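Local coordinates for protein gamma-glutamyl-gamma-aminobutyraldehyde dehydrogenase (Burkholderia cenocepacia, PDB 4LIH) that probably oxidises aldehydes, among them gamma-glutamyl-gamma-aminobutyraldehyde, to carboxylic acids with NAD(P)+ as the electron acceptor, at residues L12-I26 with D107-I121. Residues are numbered along the deposited sequence; the frame is centred on the assembly and turned at random.
Sequences LTLADWQHKAASLEI and DELSLLETLDAGKPI
Trp17 meets Ile121 where the N-terminal helix 14-23 of this aldehyde dehydrogenase packs across helix 106-117, the axes of the two short segments 10.8 Å apart at closest approach and nearly perpendicular at 87°. The broad indole of Trp17 suits a buried place between two aliphatic chains: Ile121 CG1 makes a CH-pi contact over one face, 3.6 Å from the centroid of the five-membered ring, while Leu12 CD2 lies over the rim of the opposite face. Asp107 O approaches the ring edge at CZ3. Ile121 reaches the indole because its CG1 stands anti to the backbone N (chi1 -168°).

Farther along, Ala21 sits where the backbones come nearest, its CA 7.3 Å from Leu111 CA, a place that suits its short CB. Leu111 CD2 presses against the aliphatic part of Lys20, 3.5 Å from its CD. Leu24, just past the helix, touches Leu112 CD2 and Leu115 CD1 with its CD2, each at 3.8 Å, while its CD1 lies on Glu108 CG; Ile26 CG1 continues this apolar surface to Leu112 CD2.

No direct hydrogen bond joins the two segments; a water does. Lys20 NZ stays 4.2 Å from Asp107 OD2, too long for a salt bridge. Glu108 OE2, salt-bridged to Arg210, also accepts a hydrogen bond from the water at 2.7 Å, and that same water donates to Glu25 O at 2.9 Å.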
loop_
_atom_site.group_PDB
_atom_site.type_symbol
_atom_site.label_atom_id
_atom_site.label_comp_id
_atom_site.label_asym_id
_atom_site.label_seq_id
_atom_site.Cartn_x
_atom_site.Cartn_y
_atom_site.Cartn_z
ATOM N N LEU A 12 -5.635 -43.232 -5.406
ATOM C CA LEU A 12 -6.653 -44.307 -5.395
ATOM C C LEU A 12 -7.033 -44.697 -6.836
ATOM O O LEU A 12 -6.931 -43.871 -7.748
ATOM C CB LEU A 12 -7.920 -43.857 -4.633
ATOM C CG LEU A 12 -7.930 -43.870 -3.108
ATOM C CD1 LEU A 12 -6.925 -42.890 -2.532
ATOM C CD2 LEU A 12 -9.325 -43.591 -2.568
ATOM N N THR A 13 -7.466 -45.944 -7.023
ATOM C CA THR A 13 -7.851 -46.498 -8.332
ATOM C C THR A 13 -9.348 -46.338 -8.555
ATOM O O THR A 13 -10.084 -45.990 -7.638
ATOM C CB THR A 13 -7.608 -48.019 -8.422
ATOM O OG1 THR A 13 -8.498 -48.695 -7.518
ATOM C CG2 THR A 13 -6.192 -48.383 -8.116
ATOM N N LEU A 14 -9.794 -46.654 -9.763
ATOM C CA LEU A 14 -11.201 -46.573 -10.104
ATOM C C LEU A 14 -12.010 -47.434 -9.168
ATOM O O LEU A 14 -13.040 -46.997 -8.652
ATOM C CB LEU A 14 -11.418 -47.000 -11.559
ATOM C CG LEU A 14 -12.817 -47.364 -12.034
ATOM C CD1 LEU A 14 -13.743 -46.151 -11.963
ATOM C CD2 LEU A 14 -12.753 -47.948 -13.444
ATOM N N ALA A 15 -11.535 -48.673 -8.959
ATOM C CA ALA A 15 -12.190 -49.634 -8.069
ATOM C C ALA A 15 -12.305 -49.098 -6.641
ATOM O O ALA A 15 -13.326 -49.298 -5.979
ATOM C CB ALA A 15 -11.434 -50.979 -8.086
ATOM N N ASP A 16 -11.257 -48.415 -6.185
ATOM C CA ASP A 16 -11.238 -47.801 -4.842
ATOM C C ASP A 16 -12.339 -46.745 -4.727
ATOM O O ASP A 16 -13.078 -46.720 -3.750
ATOM C CB ASP A 16 -9.898 -47.125 -4.529
ATOM C CG ASP A 16 -8.753 -48.113 -4.316
ATOM O OD1 ASP A 16 -8.989 -49.343 -4.215
ATOM O OD2 ASP A 16 -7.613 -47.625 -4.262
ATOM N N TRP A 17 -12.454 -45.891 -5.743
ATOM C CA TRP A 17 -13.479 -44.839 -5.731
ATOM C C TRP A 17 -14.882 -45.422 -5.803
ATOM O O TRP A 17 -15.781 -44.947 -5.099
ATOM C CB TRP A 17 -13.249 -43.817 -6.851
ATOM C CG TRP A 17 -12.028 -42.970 -6.619
ATOM C CD1 TRP A 17 -10.898 -42.944 -7.372
ATOM C CD2 TRP A 17 -11.819 -42.041 -5.541
ATOM N NE1 TRP A 17 -9.997 -42.063 -6.841
ATOM C CE2 TRP A 17 -10.530 -41.496 -5.711
ATOM C CE3 TRP A 17 -12.602 -41.611 -4.464
ATOM C CZ2 TRP A 17 -9.995 -40.524 -4.835
ATOM C CZ3 TRP A 17 -12.067 -40.647 -3.582
ATOM C CH2 TRP A 17 -10.776 -40.110 -3.792
ATOM N N GLN A 18 -15.069 -46.441 -6.634
ATOM C CA GLN A 18 -16.360 -47.124 -6.727
ATOM C C GLN A 18 -16.762 -47.741 -5.391
ATOM O O GLN A 18 -17.907 -47.625 -4.984
ATOM C CB GLN A 18 -16.329 -48.215 -7.805
ATOM C CG GLN A 18 -16.268 -47.665 -9.224
ATOM C CD GLN A 18 -16.038 -48.740 -10.271
ATOM O OE1 GLN A 18 -15.216 -49.636 -10.094
ATOM N NE2 GLN A 18 -16.776 -48.652 -11.369
ATOM N N HIS A 19 -15.817 -48.371 -4.701
ATOM C CA HIS A 19 -16.094 -48.926 -3.380
ATOM C C HIS A 19 -16.432 -47.862 -2.320
ATOM O O HIS A 19 -17.367 -48.023 -1.561
ATOM C CB HIS A 19 -14.930 -49.770 -2.888
ATOM C CG HIS A 19 -15.279 -50.604 -1.697
ATOM N ND1 HIS A 19 -14.884 -50.278 -0.417
ATOM C CD2 HIS A 19 -16.033 -51.723 -1.586
ATOM C CE1 HIS A 19 -15.354 -51.178 0.429
ATOM N NE2 HIS A 19 -16.065 -52.059 -0.254
ATOM N N LYS A 20 -15.666 -46.776 -2.272
ATOM C CA LYS A 20 -16.009 -45.652 -1.410
ATOM C C LYS A 20 -17.417 -45.090 -1.741
ATOM O O LYS A 20 -18.186 -44.827 -0.846
ATOM C CB LYS A 20 -14.927 -44.587 -1.513
ATOM C CG LYS A 20 -14.986 -43.519 -0.428
ATOM C CD LYS A 20 -14.014 -42.375 -0.698
ATOM C CE LYS A 20 -12.566 -42.834 -0.803
ATOM N NZ LYS A 20 -11.949 -43.274 0.485
ATOM N N ALA A 21 -17.758 -44.940 -3.019
ATOM C CA ALA A 21 -19.095 -44.449 -3.393
ATOM C C ALA A 21 -20.234 -45.353 -2.828
ATOM O O ALA A 21 -21.283 -44.861 -2.386
ATOM C CB ALA A 21 -19.205 -44.307 -4.911
ATOM N N ALA A 22 -19.994 -46.661 -2.804
ATOM C CA ALA A 22 -20.951 -47.637 -2.279
ATOM C C ALA A 22 -21.170 -47.559 -0.751
ATOM O O ALA A 22 -22.263 -47.838 -0.277
ATOM C CB ALA A 22 -20.516 -49.037 -2.671
ATOM N N SER A 23 -20.134 -47.222 0.003
ATOM C CA SER A 23 -20.214 -47.095 1.452
ATOM C C SER A 23 -20.523 -45.657 1.915
ATOM O O SER A 23 -20.768 -45.396 3.087
ATOM C CB SER A 23 -18.881 -47.523 2.062
ATOM O OG SER A 23 -17.860 -46.630 1.630
ATOM N N LEU A 24 -20.491 -44.715 0.996
ATOM C CA LEU A 24 -20.594 -43.310 1.362
ATOM C C LEU A 24 -21.972 -42.974 1.963
ATOM O O LEU A 24 -22.980 -43.212 1.344
ATOM C CB LEU A 24 -20.340 -42.459 0.113
ATOM C CG LEU A 24 -20.133 -40.961 0.333
ATOM C CD1 LEU A 24 -18.899 -40.705 1.165
ATOM C CD2 LEU A 24 -20.041 -40.258 -1.017
ATOM N N GLU A 25 -21.983 -42.422 3.173
ATOM C CA GLU A 25 -23.179 -41.825 3.767
ATOM C C GLU A 25 -23.260 -40.355 3.322
ATOM O O GLU A 25 -22.365 -39.581 3.635
ATOM C CB GLU A 25 -23.101 -41.865 5.301
ATOM C CG GLU A 25 -22.851 -43.240 5.904
ATOM C CD GLU A 25 -24.098 -44.103 5.978
ATOM O OE1 GLU A 25 -25.084 -43.843 5.243
ATOM O OE2 GLU A 25 -24.092 -45.085 6.771
ATOM N N ILE A 26 -24.312 -39.959 2.625
ATOM C CA ILE A 26 -24.399 -38.582 2.087
ATOM C C ILE A 26 -25.392 -37.793 2.936
ATOM O O ILE A 26 -26.554 -38.191 3.060
ATOM C CB ILE A 26 -24.905 -38.574 0.635
ATOM C CG1 ILE A 26 -23.935 -39.310 -0.290
ATOM C CG2 ILE A 26 -25.105 -37.129 0.155
ATOM C CD1 ILE A 26 -24.352 -39.400 -1.743
ATOM N N ASP A 107 -10.599 -36.845 0.412
ATOM C CA ASP A 107 -11.144 -37.942 -0.423
ATOM C C ASP A 107 -12.682 -37.915 -0.465
ATOM O O ASP A 107 -13.260 -37.989 -1.542
ATOM C CB ASP A 107 -10.683 -39.336 0.040
ATOM C CG ASP A 107 -9.215 -39.584 -0.217
ATOM O OD1 ASP A 107 -8.542 -38.806 -0.891
ATOM O OD2 ASP A 107 -8.711 -40.601 0.269
ATOM N N GLU A 108 -13.313 -37.786 0.695
ATOM C CA GLU A 108 -14.773 -37.679 0.796
ATOM C C GLU A 108 -15.318 -36.479 0.005
ATOM O O GLU A 108 -16.287 -36.608 -0.754
ATOM C CB GLU A 108 -15.222 -37.561 2.249
ATOM C CG GLU A 108 -16.720 -37.581 2.435
ATOM C CD GLU A 108 -17.164 -37.165 3.811
ATOM O OE1 GLU A 108 -16.307 -36.834 4.665
ATOM O OE2 GLU A 108 -18.381 -37.169 4.042
ATOM N N LEU A 109 -14.662 -35.336 0.154
ATOM C CA LEU A 109 -15.148 -34.109 -0.478
ATOM C C LEU A 109 -14.952 -34.198 -1.993
ATOM O O LEU A 109 -15.790 -33.773 -2.773
ATOM C CB LEU A 109 -14.425 -32.891 0.095
ATOM C CG LEU A 109 -14.803 -32.486 1.504
ATOM C CD1 LEU A 109 -13.854 -31.413 2.017
ATOM C CD2 LEU A 109 -16.249 -32.010 1.544
ATOM N N SER A 110 -13.798 -34.692 -2.394
ATOM C CA SER A 110 -13.528 -34.915 -3.805
ATOM C C SER A 110 -14.559 -35.880 -4.421
ATOM O O SER A 110 -15.083 -35.619 -5.517
ATOM C CB SER A 110 -12.123 -35.430 -3.984
ATOM O OG SER A 110 -11.171 -34.494 -3.537
ATOM N N LEU A 111 -14.868 -36.969 -3.717
ATOM C CA LEU A 111 -15.829 -37.966 -4.245
ATOM C C LEU A 111 -17.257 -37.407 -4.305
ATOM O O LEU A 111 -17.975 -37.635 -5.266
ATOM C CB LEU A 111 -15.732 -39.284 -3.457
ATOM C CG LEU A 111 -16.761 -40.393 -3.813
ATOM C CD1 LEU A 111 -16.539 -40.945 -5.222
ATOM C CD2 LEU A 111 -16.662 -41.503 -2.782
ATOM N N LEU A 112 -17.673 -36.653 -3.289
ATOM C CA LEU A 112 -18.955 -35.975 -3.318
ATOM C C LEU A 112 -19.080 -35.049 -4.526
ATOM O O LEU A 112 -20.108 -35.091 -5.205
ATOM C CB LEU A 112 -19.180 -35.161 -2.043
ATOM C CG LEU A 112 -19.424 -35.946 -0.790
ATOM C CD1 LEU A 112 -19.317 -35.013 0.406
ATOM C CD2 LEU A 112 -20.824 -36.567 -0.851
ATOM N N GLU A 113 -18.036 -34.256 -4.799
ATOM C CA GLU A 113 -18.022 -33.316 -5.929
ATOM C C GLU A 113 -18.120 -34.009 -7.281
ATOM O O GLU A 113 -18.782 -33.501 -8.184
ATOM C CB GLU A 113 -16.729 -32.453 -5.918
ATOM C CG GLU A 113 -16.774 -31.156 -6.750
ATOM C CD GLU A 113 -17.446 -30.030 -5.983
ATOM O OE1 GLU A 113 -18.409 -30.284 -5.250
ATOM O OE2 GLU A 113 -16.976 -28.903 -6.040
ATOM N N THR A 114 -17.402 -35.122 -7.415
ATOM C CA THR A 114 -17.343 -35.926 -8.651
ATOM C C THR A 114 -18.701 -36.623 -8.864
ATOM O O THR A 114 -19.222 -36.603 -9.960
ATOM C CB THR A 114 -16.197 -36.972 -8.587
ATOM O OG1 THR A 114 -14.917 -36.321 -8.724
ATOM C CG2 THR A 114 -16.347 -38.044 -9.652
ATOM N N LEU A 115 -19.282 -37.184 -7.797
ATOM C CA LEU A 115 -20.640 -37.756 -7.904
ATOM C C LEU A 115 -21.734 -36.763 -8.249
ATOM O O LEU A 115 -22.591 -37.051 -9.078
ATOM C CB LEU A 115 -21.038 -38.458 -6.597
ATOM C CG LEU A 115 -20.190 -39.675 -6.272
ATOM C CD1 LEU A 115 -20.460 -40.117 -4.820
ATOM C CD2 LEU A 115 -20.441 -40.797 -7.259
ATOM N N ASP A 116 -21.678 -35.599 -7.605
ATOM C CA ASP A 116 -22.715 -34.570 -7.657
ATOM C C ASP A 116 -22.720 -33.851 -9.016
ATOM O O ASP A 116 -23.779 -33.599 -9.602
ATOM C CB ASP A 116 -22.440 -33.579 -6.494
ATOM C CG ASP A 116 -23.664 -32.777 -6.057
ATOM O OD1 ASP A 116 -24.773 -33.075 -6.562
ATOM O OD2 ASP A 116 -23.515 -31.852 -5.188
ATOM N N ALA A 117 -21.526 -33.544 -9.528
ATOM C CA ALA A 117 -21.409 -32.606 -10.658
ATOM C C ALA A 117 -20.750 -33.204 -11.900
ATOM O O ALA A 117 -20.665 -32.517 -12.901
ATOM C CB ALA A 117 -20.644 -31.377 -10.207
ATOM N N GLY A 118 -20.281 -34.458 -11.810
ATOM C CA GLY A 118 -19.733 -35.217 -12.961
ATOM C C GLY A 118 -18.299 -34.884 -13.313
ATOM O O GLY A 118 -17.807 -35.254 -14.374
ATOM N N LYS A 119 -17.638 -34.168 -12.415
ATOM C CA LYS A 119 -16.274 -33.700 -12.584
ATOM C C LYS A 119 -15.216 -34.774 -12.322
ATOM O O LYS A 119 -15.257 -35.413 -11.276
ATOM C CB LYS A 119 -16.088 -32.537 -11.622
ATOM C CG LYS A 119 -16.947 -31.320 -11.958
ATOM C CD LYS A 119 -17.018 -30.377 -10.743
ATOM C CE LYS A 119 -15.667 -29.827 -10.323
ATOM N NZ LYS A 119 -15.258 -28.621 -11.096
ATOM N N PRO A 120 -14.254 -34.972 -13.251
ATOM C CA PRO A 120 -13.289 -36.051 -13.033
ATOM C C PRO A 120 -12.694 -36.070 -11.594
ATOM O O PRO A 120 -12.345 -35.011 -11.043
ATOM C CB PRO A 120 -12.208 -35.751 -14.079
ATOM C CG PRO A 120 -12.959 -35.116 -15.221
ATOM C CD PRO A 120 -13.997 -34.250 -14.512
ATOM N N ILE A 121 -12.523 -37.269 -11.021
ATOM C CA ILE A 121 -11.936 -37.438 -9.720
ATOM C C ILE A 121 -10.452 -37.004 -9.699
ATOM O O ILE A 121 -9.973 -36.534 -8.675
ATOM C CB ILE A 121 -12.144 -38.910 -9.192
ATOM C CG1 ILE A 121 -11.785 -39.049 -7.699
ATOM C CG2 ILE A 121 -11.380 -39.907 -10.024
ATOM C CD1 ILE A 121 -12.788 -38.398 -6.747
HETATM O O HOH W 1 -20.510 -37.690 2.490
#